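Long-range contacts in USG-1 protein homolog (Pseudomonas aeruginosa, PDB 2HJS), which belongs to the aspartate-semialdehyde dehydrogenase family and probably acts as an NAD(P)-dependent oxidoreductase, its exact reaction being unproven: residues A[133-142]-A[311-322]; A[195-203]-A[235-243]. All coordinates share one frame; numbering follows the deposited sequence.

Contact 1. Residues A[133-142]-A[311-322]; sequences AVAAELCEVL and LWIVSDNVRKGA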
loop_
_atom_site.group_PDB
_atom_site.type_symbol
_atom_site.label_atom_id
_atom_site.label_comp_id
_atom_site.label_asym_id
_atom_site.label_seq_id
_atom_site.Cartn_x
_atom_site.Cartn_y
_atom_site.Cartn_z
ATOM N N ALA A 133 5.930 -14.857 6.301
ATOM C CA ALA A 133 5.077 -14.077 7.177
ATOM C C ALA A 133 3.781 -13.611 6.515
ATOM O O ALA A 133 2.691 -13.732 7.110
ATOM C CB ALA A 133 5.840 -12.864 7.745
ATOM N N VAL A 134 3.880 -13.069 5.300
ATOM C CA VAL A 134 2.676 -12.506 4.680
ATOM C C VAL A 134 1.613 -13.584 4.427
ATOM O O VAL A 134 0.438 -13.371 4.732
ATOM C CB VAL A 134 2.990 -11.736 3.372
ATOM C CG1 VAL A 134 1.691 -11.417 2.607
ATOM C CG2 VAL A 134 3.732 -10.448 3.707
ATOM N N ALA A 135 2.023 -14.724 3.870
ATOM C CA ALA A 135 1.101 -15.815 3.626
ATOM C C ALA A 135 0.529 -16.345 4.955
ATOM O O ALA A 135 -0.658 -16.697 5.029
ATOM C CB ALA A 135 1.798 -16.943 2.887
ATOM N N ALA A 136 1.363 -16.391 5.990
ATOM C CA ALA A 136 0.919 -16.904 7.301
ATOM C C ALA A 136 -0.146 -16.024 7.879
ATOM O O ALA A 136 -1.134 -16.522 8.406
ATOM C CB ALA A 136 2.109 -17.016 8.292
ATOM N N GLU A 137 0.048 -14.712 7.765
ATOM C CA GLU A 137 -0.885 -13.731 8.344
ATOM C C GLU A 137 -2.191 -13.626 7.545
ATOM O O GLU A 137 -3.271 -13.536 8.114
ATOM C CB GLU A 137 -0.200 -12.368 8.516
ATOM C CG GLU A 137 1.011 -12.466 9.447
ATOM C CD GLU A 137 2.177 -11.537 9.064
ATOM O OE1 GLU A 137 2.116 -10.847 8.003
ATOM O OE2 GLU A 137 3.163 -11.511 9.845
ATOM N N LEU A 138 -2.092 -13.647 6.220
ATOM C CA LEU A 138 -3.278 -13.738 5.390
ATOM C C LEU A 138 -4.112 -14.973 5.789
ATOM O O LEU A 138 -5.311 -14.854 6.070
ATOM C CB LEU A 138 -2.902 -13.846 3.914
ATOM C CG LEU A 138 -4.076 -13.833 2.921
ATOM C CD1 LEU A 138 -4.907 -12.555 3.046
ATOM C CD2 LEU A 138 -3.587 -14.014 1.468
ATOM N N CYS A 139 -3.470 -16.145 5.804
ATOM C CA CYS A 139 -4.203 -17.414 5.958
ATOM C C CYS A 139 -4.777 -17.575 7.340
ATOM O O CYS A 139 -5.854 -18.144 7.498
ATOM C CB CYS A 139 -3.327 -18.627 5.598
ATOM S SG CYS A 139 -2.997 -18.713 3.825
ATOM N N GLU A 140 -4.066 -17.059 8.330
ATOM C CA GLU A 140 -4.544 -17.110 9.688
ATOM C C GLU A 140 -5.874 -16.378 9.829
ATOM O O GLU A 140 -6.726 -16.795 10.597
ATOM C CB GLU A 140 -3.509 -16.489 10.641
ATOM C CG GLU A 140 -4.049 -16.191 12.026
ATOM C CD GLU A 140 -3.027 -15.483 12.905
ATOM O OE1 GLU A 140 -2.123 -14.818 12.335
ATOM O OE2 GLU A 140 -3.127 -15.592 14.160
ATOM N N VAL A 141 -6.028 -15.275 9.099
ATOM C CA VAL A 141 -7.231 -14.462 9.172
ATOM C C VAL A 141 -8.339 -15.050 8.294
ATOM O O VAL A 141 -9.491 -15.087 8.699
ATOM C CB VAL A 141 -6.924 -12.996 8.765
ATOM C CG1 VAL A 141 -8.229 -12.180 8.586
ATOM C CG2 VAL A 141 -5.994 -12.361 9.806
ATOM N N LEU A 142 -7.983 -15.525 7.109
ATOM C CA LEU A 142 -8.963 -16.092 6.177
ATOM C C LEU A 142 -9.544 -17.441 6.587
ATOM O O LEU A 142 -10.734 -17.688 6.372
ATOM C CB LEU A 142 -8.333 -16.268 4.811
ATOM C CG LEU A 142 -8.581 -15.181 3.782
ATOM C CD1 LEU A 142 -8.608 -13.780 4.376
ATOM C CD2 LEU A 142 -7.498 -15.321 2.725
ATOM N N LEU A 311 -10.646 -6.195 4.392
ATOM C CA LEU A 311 -10.016 -6.372 5.692
ATOM C C LEU A 311 -8.682 -5.637 5.638
ATOM O O LEU A 311 -8.058 -5.589 4.595
ATOM C CB LEU A 311 -9.684 -7.859 5.961
ATOM C CG LEU A 311 -10.720 -8.961 5.748
ATOM C CD1 LEU A 311 -9.978 -10.270 5.807
ATOM C CD2 LEU A 311 -11.738 -8.921 6.866
ATOM N N TRP A 312 -8.231 -5.136 6.786
ATOM C CA TRP A 312 -6.886 -4.590 6.934
ATOM C C TRP A 312 -6.223 -5.388 8.039
ATOM O O TRP A 312 -6.796 -5.572 9.093
ATOM C CB TRP A 312 -6.969 -3.108 7.279
ATOM C CG TRP A 312 -5.715 -2.458 7.859
ATOM C CD1 TRP A 312 -5.433 -2.254 9.200
ATOM C CD2 TRP A 312 -4.614 -1.880 7.128
ATOM N NE1 TRP A 312 -4.228 -1.594 9.325
ATOM C CE2 TRP A 312 -3.706 -1.360 8.079
ATOM C CE3 TRP A 312 -4.301 -1.766 5.764
ATOM C CZ2 TRP A 312 -2.525 -0.695 7.709
ATOM C CZ3 TRP A 312 -3.116 -1.119 5.397
ATOM C CH2 TRP A 312 -2.250 -0.583 6.377
ATOM N N ILE A 313 -5.034 -5.916 7.764
ATOM C CA ILE A 313 -4.371 -6.841 8.675
ATOM C C ILE A 313 -2.986 -6.291 9.011
ATOM O O ILE A 313 -2.251 -5.870 8.120
ATOM C CB ILE A 313 -4.216 -8.244 8.023
ATOM C CG1 ILE A 313 -5.574 -8.782 7.543
ATOM C CG2 ILE A 313 -3.503 -9.214 9.001
ATOM C CD1 ILE A 313 -5.465 -10.046 6.673
ATOM N N VAL A 314 -2.634 -6.246 10.292
ATOM C CA VAL A 314 -1.257 -5.899 10.635
ATOM C C VAL A 314 -0.710 -6.921 11.597
ATOM O O VAL A 314 -1.408 -7.387 12.500
ATOM C CB VAL A 314 -1.052 -4.414 11.155
ATOM C CG1 VAL A 314 -1.416 -3.340 10.038
ATOM C CG2 VAL A 314 -1.770 -4.141 12.454
ATOM N N SER A 315 0.542 -7.286 11.380
ATOM C CA SER A 315 1.183 -8.320 12.189
ATOM C C SER A 315 2.686 -8.108 12.207
ATOM O O SER A 315 3.263 -7.534 11.258
ATOM C CB SER A 315 0.903 -9.692 11.575
ATOM O OG SER A 315 1.046 -10.717 12.564
ATOM N N ASP A 316 3.305 -8.584 13.275
ATOM C CA ASP A 316 4.753 -8.605 13.413
ATOM C C ASP A 316 5.311 -9.758 12.555
ATOM O O ASP A 316 5.212 -10.938 12.922
ATOM C CB ASP A 316 5.129 -8.755 14.902
ATOM C CG ASP A 316 6.624 -8.655 15.150
ATOM O OD1 ASP A 316 7.416 -8.968 14.219
ATOM O OD2 ASP A 316 7.004 -8.279 16.291
ATOM N N ASN A 317 5.872 -9.405 11.394
ATOM C CA ASN A 317 6.411 -10.390 10.461
ATOM C C ASN A 317 7.512 -11.260 11.067
ATOM O O ASN A 317 7.626 -12.430 10.745
ATOM C CB ASN A 317 6.915 -9.695 9.185
ATOM C CG ASN A 317 7.949 -8.624 9.473
ATOM O OD1 ASN A 317 7.731 -7.719 10.290
ATOM N ND2 ASN A 317 9.101 -8.740 8.819
ATOM N N VAL A 318 8.305 -10.701 11.971
ATOM C CA VAL A 318 9.385 -11.465 12.583
ATOM C C VAL A 318 8.914 -12.408 13.707
ATOM O O VAL A 318 9.092 -13.630 13.625
ATOM C CB VAL A 318 10.514 -10.536 13.056
ATOM C CG1 VAL A 318 11.576 -11.321 13.858
ATOM C CG2 VAL A 318 11.155 -9.844 11.831
ATOM N N ARG A 319 8.315 -11.823 14.742
ATOM C CA ARG A 319 7.880 -12.551 15.927
ATOM C C ARG A 319 6.675 -13.452 15.630
ATOM O O ARG A 319 6.666 -14.607 16.049
ATOM C CB ARG A 319 7.516 -11.568 17.033
ATOM C CG ARG A 319 7.085 -12.251 18.343
ATOM C CD ARG A 319 6.460 -11.249 19.303
ATOM N NE ARG A 319 5.908 -11.908 20.489
ATOM C CZ ARG A 319 6.612 -12.264 21.571
ATOM N NH1 ARG A 319 7.913 -12.018 21.637
ATOM N NH2 ARG A 319 6.009 -12.873 22.592
ATOM N N LYS A 320 5.664 -12.907 14.935
ATOM C CA LYS A 320 4.399 -13.608 14.737
ATOM C C LYS A 320 4.332 -14.411 13.421
ATOM O O LYS A 320 4.255 -15.626 13.457
ATOM C CB LYS A 320 3.197 -12.650 14.849
ATOM C CG LYS A 320 1.848 -13.292 14.425
ATOM C CD LYS A 320 1.518 -14.537 15.326
ATOM C CE LYS A 320 0.127 -15.111 15.060
ATOM N NZ LYS A 320 -1.008 -14.250 15.511
ATOM N N GLY A 321 4.360 -13.740 12.271
ATOM C CA GLY A 321 4.175 -14.419 10.989
ATOM C C GLY A 321 5.159 -15.557 10.804
ATOM O O GLY A 321 4.755 -16.680 10.502
ATOM N N ALA A 322 6.441 -15.290 11.044
ATOM C CA ALA A 322 7.470 -16.318 10.910
ATOM C C ALA A 322 7.643 -17.152 12.194
ATOM O O ALA A 322 7.242 -18.334 12.226
ATOM C CB ALA A 322 8.785 -15.698 10.491
#
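A133 and G321 bring two helices together where neither has bulk: their CA atoms lie 3.9 Å apart, and the segment axes 133-142 and 317-322 cross at 55°. Where G321 lacks a side chain, the A133 methyl and E137 OE2 take up the room, OE2 being 3.3 Å from G321 CA. The methyl also meets N317, CB to CB at 3.6 Å, while A136 CB rests on the carbonyl oxygen of G321. E137 fills the angle between strand 311-315 and the helix. Its CG stands anti to the carbonyl carbon (chi1 -60°) and its chain bends at chi2, which lays the carboxylate against S315, CD to CB at 3.4 Å.

Further along, the bumps are aliphatic. V141 meets the strand side chains tip to tip: its CB is 3.9 Å from I313 CD1, and its CG1 is 3.8 Å from L311 CD1. Helix 133-145 thus packs on the six-stranded mixed sheet through strand 308-315 and meets the first turn of helix 317-336, which follows that strand.

The one ion pair across the two segments is a salt bridge from K320 NZ to E140 OE2 at 2.8 Å, received on the syn lone pair. K320 NZ also bonds D292 O and T294 OG1. This pairing would favour an ionised E140; elsewhere, aliphatic fit holds the strand end, while near the helix start methyls and a carboxylate meet backbone and S315.

Contact 2. Residues A[195-203]-A[235-243]; sequences IAFNLLAQV and VTCIQAPVF
A single antiparallel bridge joins the loop segment 195-203 to strand 233-239, an outermost strand of its sheet within this chain. L200 and Q239 form the hydrogen-bonded pair: L200 N donates to Q239 O at 3.0 Å, in the carbonyl plane, and Q239 N returns a bond to L200 O at 3.1 Å, tilted 22° from the plane of the L200 carbonyl. The two side chains lie side by side, CB to CB at 3.7 Å. Q239 CG is anti to the backbone N (chi1 -176°), and the chain then bends at chi2, so that OE1 ends beside both methyls of V203.

Beyond the bridge a water replaces direct pairing, accepting from V203 N and donating to C237 O, each at 2.8 Å. In the other direction P241, centre of an inverse gamma turn, fits its ring into the bend of 195-198: P241 CB is 3.5 Å from I195 O, and P241 CD is 3.0 Å from N198 O. L199 CD2 packs on A240 CB at 3.8 Å.

The second subunit adjoins most of this contact; its R298 bonds A201 O and its W312 packs on A201. Such an edge-strand bridge, carrying a loop into the subunit interface, fits the dimerisation domain of this family.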
loop_
_atom_site.group_PDB
_atom_site.type_symbol
_atom_site.label_atom_id
_atom_site.label_comp_id
_atom_site.label_asym_id
_atom_site.label_seq_id
_atom_site.Cartn_x
_atom_site.Cartn_y
_atom_site.Cartn_z
ATOM N N ILE A 195 15.039 4.466 -0.894
ATOM C CA ILE A 195 13.925 3.809 -0.208
ATOM C C ILE A 195 13.277 4.704 0.860
ATOM O O ILE A 195 12.085 4.565 1.142
ATOM C CB ILE A 195 14.323 2.434 0.372
ATOM C CG1 ILE A 195 15.332 2.565 1.521
ATOM C CG2 ILE A 195 14.903 1.530 -0.761
ATOM C CD1 ILE A 195 15.627 1.226 2.203
ATOM N N ALA A 196 14.065 5.609 1.438
ATOM C CA ALA A 196 13.576 6.562 2.416
ATOM C C ALA A 196 12.398 7.363 1.832
ATOM O O ALA A 196 12.455 7.817 0.683
ATOM C CB ALA A 196 14.716 7.503 2.856
ATOM N N PHE A 197 11.332 7.509 2.621
ATOM C CA PHE A 197 10.140 8.254 2.192
ATOM C C PHE A 197 9.647 7.855 0.773
ATOM O O PHE A 197 9.146 8.685 0.028
ATOM C CB PHE A 197 10.405 9.767 2.273
ATOM C CG PHE A 197 10.948 10.230 3.600
ATOM C CD1 PHE A 197 10.159 10.181 4.749
ATOM C CD2 PHE A 197 12.234 10.747 3.687
ATOM C CE1 PHE A 197 10.650 10.637 5.980
ATOM C CE2 PHE A 197 12.747 11.210 4.912
ATOM C CZ PHE A 197 11.950 11.148 6.060
ATOM N N ASN A 198 9.825 6.587 0.388
ATOM C CA ASN A 198 9.477 6.153 -0.971
ATOM C C ASN A 198 8.691 4.860 -0.914
ATOM O O ASN A 198 8.797 4.135 0.057
ATOM C CB ASN A 198 10.743 5.951 -1.812
ATOM C CG ASN A 198 10.508 6.220 -3.293
ATOM O OD1 ASN A 198 9.442 6.681 -3.676
ATOM N ND2 ASN A 198 11.519 5.970 -4.121
ATOM N N LEU A 199 7.882 4.577 -1.933
ATOM C CA LEU A 199 7.194 3.277 -2.021
ATOM C C LEU A 199 7.707 2.556 -3.252
ATOM O O LEU A 199 7.633 3.106 -4.362
ATOM C CB LEU A 199 5.661 3.445 -2.073
ATOM C CG LEU A 199 5.007 3.871 -0.746
ATOM C CD1 LEU A 199 3.681 4.557 -1.014
ATOM C CD2 LEU A 199 4.821 2.727 0.238
ATOM N N LEU A 200 8.280 1.367 -3.071
ATOM C CA LEU A 200 8.765 0.616 -4.230
ATOM C C LEU A 200 7.650 -0.275 -4.751
ATOM O O LEU A 200 6.938 -0.896 -3.971
ATOM C CB LEU A 200 10.014 -0.212 -3.900
ATOM C CG LEU A 200 11.133 0.463 -3.093
ATOM C CD1 LEU A 200 12.340 -0.490 -3.013
ATOM C CD2 LEU A 200 11.521 1.813 -3.706
ATOM N N ALA A 201 7.510 -0.351 -6.072
ATOM C CA ALA A 201 6.411 -1.112 -6.677
ATOM C C ALA A 201 6.491 -2.619 -6.451
ATOM O O ALA A 201 5.473 -3.308 -6.530
ATOM C CB ALA A 201 6.335 -0.803 -8.188
ATOM N N GLN A 202 7.701 -3.127 -6.211
ATOM C CA GLN A 202 7.960 -4.551 -6.091
ATOM C C GLN A 202 9.059 -4.757 -5.066
ATOM O O GLN A 202 9.838 -3.827 -4.786
ATOM C CB GLN A 202 8.416 -5.158 -7.439
ATOM C CG GLN A 202 9.757 -4.669 -7.921
ATOM C CD GLN A 202 9.875 -4.694 -9.443
ATOM O OE1 GLN A 202 8.911 -4.420 -10.161
ATOM N NE2 GLN A 202 11.045 -5.048 -9.935
ATOM N N VAL A 203 9.128 -5.976 -4.526
ATOM C CA VAL A 203 10.222 -6.374 -3.622
ATOM C C VAL A 203 11.183 -7.337 -4.386
ATOM O O VAL A 203 10.872 -8.499 -4.604
ATOM C CB VAL A 203 9.644 -7.007 -2.336
ATOM C CG1 VAL A 203 10.740 -7.531 -1.409
ATOM C CG2 VAL A 203 8.737 -6.015 -1.598
ATOM N N VAL A 235 -1.811 -11.050 -5.966
ATOM C CA VAL A 235 -0.875 -10.551 -4.940
ATOM C C VAL A 235 0.037 -9.483 -5.493
ATOM O O VAL A 235 0.714 -9.731 -6.475
ATOM C CB VAL A 235 0.174 -11.594 -4.486
ATOM C CG1 VAL A 235 0.772 -11.190 -3.122
ATOM C CG2 VAL A 235 -0.364 -12.947 -4.452
ATOM N N THR A 236 0.103 -8.345 -4.805
ATOM C CA THR A 236 1.098 -7.331 -5.038
ATOM C C THR A 236 1.829 -7.078 -3.723
ATOM O O THR A 236 1.197 -6.790 -2.699
ATOM C CB THR A 236 0.442 -6.027 -5.520
ATOM O OG1 THR A 236 -0.377 -6.328 -6.657
ATOM C CG2 THR A 236 1.495 -4.997 -5.921
ATOM N N CYS A 237 3.153 -7.198 -3.744
ATOM C CA CYS A 237 3.952 -6.798 -2.586
ATOM C C CYS A 237 4.730 -5.533 -2.877
ATOM O O CYS A 237 5.556 -5.481 -3.794
ATOM C CB CYS A 237 4.897 -7.910 -2.129
ATOM S SG CYS A 237 3.989 -9.335 -1.529
ATOM N N ILE A 238 4.477 -4.530 -2.054
ATOM C CA ILE A 238 5.077 -3.218 -2.184
ATOM C C ILE A 238 6.059 -3.068 -1.033
ATOM O O ILE A 238 5.841 -3.615 0.050
ATOM C CB ILE A 238 3.956 -2.156 -2.082
ATOM C CG1 ILE A 238 3.143 -2.158 -3.363
ATOM C CG2 ILE A 238 4.478 -0.746 -1.794
ATOM C CD1 ILE A 238 1.751 -1.578 -3.076
ATOM N N GLN A 239 7.144 -2.341 -1.270
ATOM C CA GLN A 239 8.104 -2.057 -0.209
ATOM C C GLN A 239 7.826 -0.670 0.391
ATOM O O GLN A 239 7.937 0.336 -0.314
ATOM C CB GLN A 239 9.513 -2.058 -0.786
ATOM C CG GLN A 239 10.574 -1.859 0.261
ATOM C CD GLN A 239 10.955 -3.153 0.852
ATOM O OE1 GLN A 239 11.640 -3.958 0.209
ATOM N NE2 GLN A 239 10.486 -3.412 2.076
ATOM N N ALA A 240 7.473 -0.612 1.677
ATOM C CA ALA A 240 7.147 0.673 2.321
ATOM C C ALA A 240 8.320 1.166 3.153
ATOM O O ALA A 240 9.116 0.351 3.648
ATOM C CB ALA A 240 5.892 0.528 3.207
ATOM N N PRO A 241 8.450 2.502 3.317
ATOM C CA PRO A 241 9.553 2.944 4.178
ATOM C C PRO A 241 9.158 2.816 5.668
ATOM O O PRO A 241 8.962 3.820 6.368
ATOM C CB PRO A 241 9.756 4.397 3.755
ATOM C CG PRO A 241 8.348 4.850 3.307
ATOM C CD PRO A 241 7.657 3.631 2.784
ATOM N N VAL A 242 8.985 1.572 6.119
ATOM C CA VAL A 242 8.660 1.310 7.526
ATOM C C VAL A 242 9.622 0.253 8.024
ATOM O O VAL A 242 10.105 -0.550 7.231
ATOM C CB VAL A 242 7.114 1.013 7.799
ATOM C CG1 VAL A 242 6.192 1.625 6.730
ATOM C CG2 VAL A 242 6.809 -0.388 8.025
ATOM N N PHE A 243 9.957 0.271 9.310
ATOM C CA PHE A 243 10.990 -0.666 9.807
ATOM C C PHE A 243 10.508 -2.103 9.990
ATOM O O PHE A 243 11.119 -3.025 9.461
ATOM C CB PHE A 243 11.633 -0.154 11.092
ATOM C CG PHE A 243 12.511 1.047 10.881
ATOM C CD1 PHE A 243 12.102 2.292 11.317
ATOM C CD2 PHE A 243 13.740 0.928 10.226
ATOM C CE1 PHE A 243 12.906 3.430 11.127
ATOM C CE2 PHE A 243 14.551 2.062 10.020
ATOM C CZ PHE A 243 14.131 3.311 10.473
HETATM O O HOH W 1 6.873 -7.572 -5.009
#

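From the N terminus, the chain passes through the seven-stranded sheet, whose last strand is 127-129, and enters helix 133-145. Contact 1 brings that helix against strand 308-315 and the start of helix 317-336, closing a loop of 168 residues. Nested wholly inside it, contact 2 closes a shorter loop of 31 residues that includes helix 213-225. Both reach the six-stranded sheet: 308-315 lies within it, whereas 233-239 is at its edge. The contact centres are 17 Å apart and their nearest atoms about 5 Å, without touching. Across the dimer, segment 311-322 of one subunit adjoins segment 195-203 of the other.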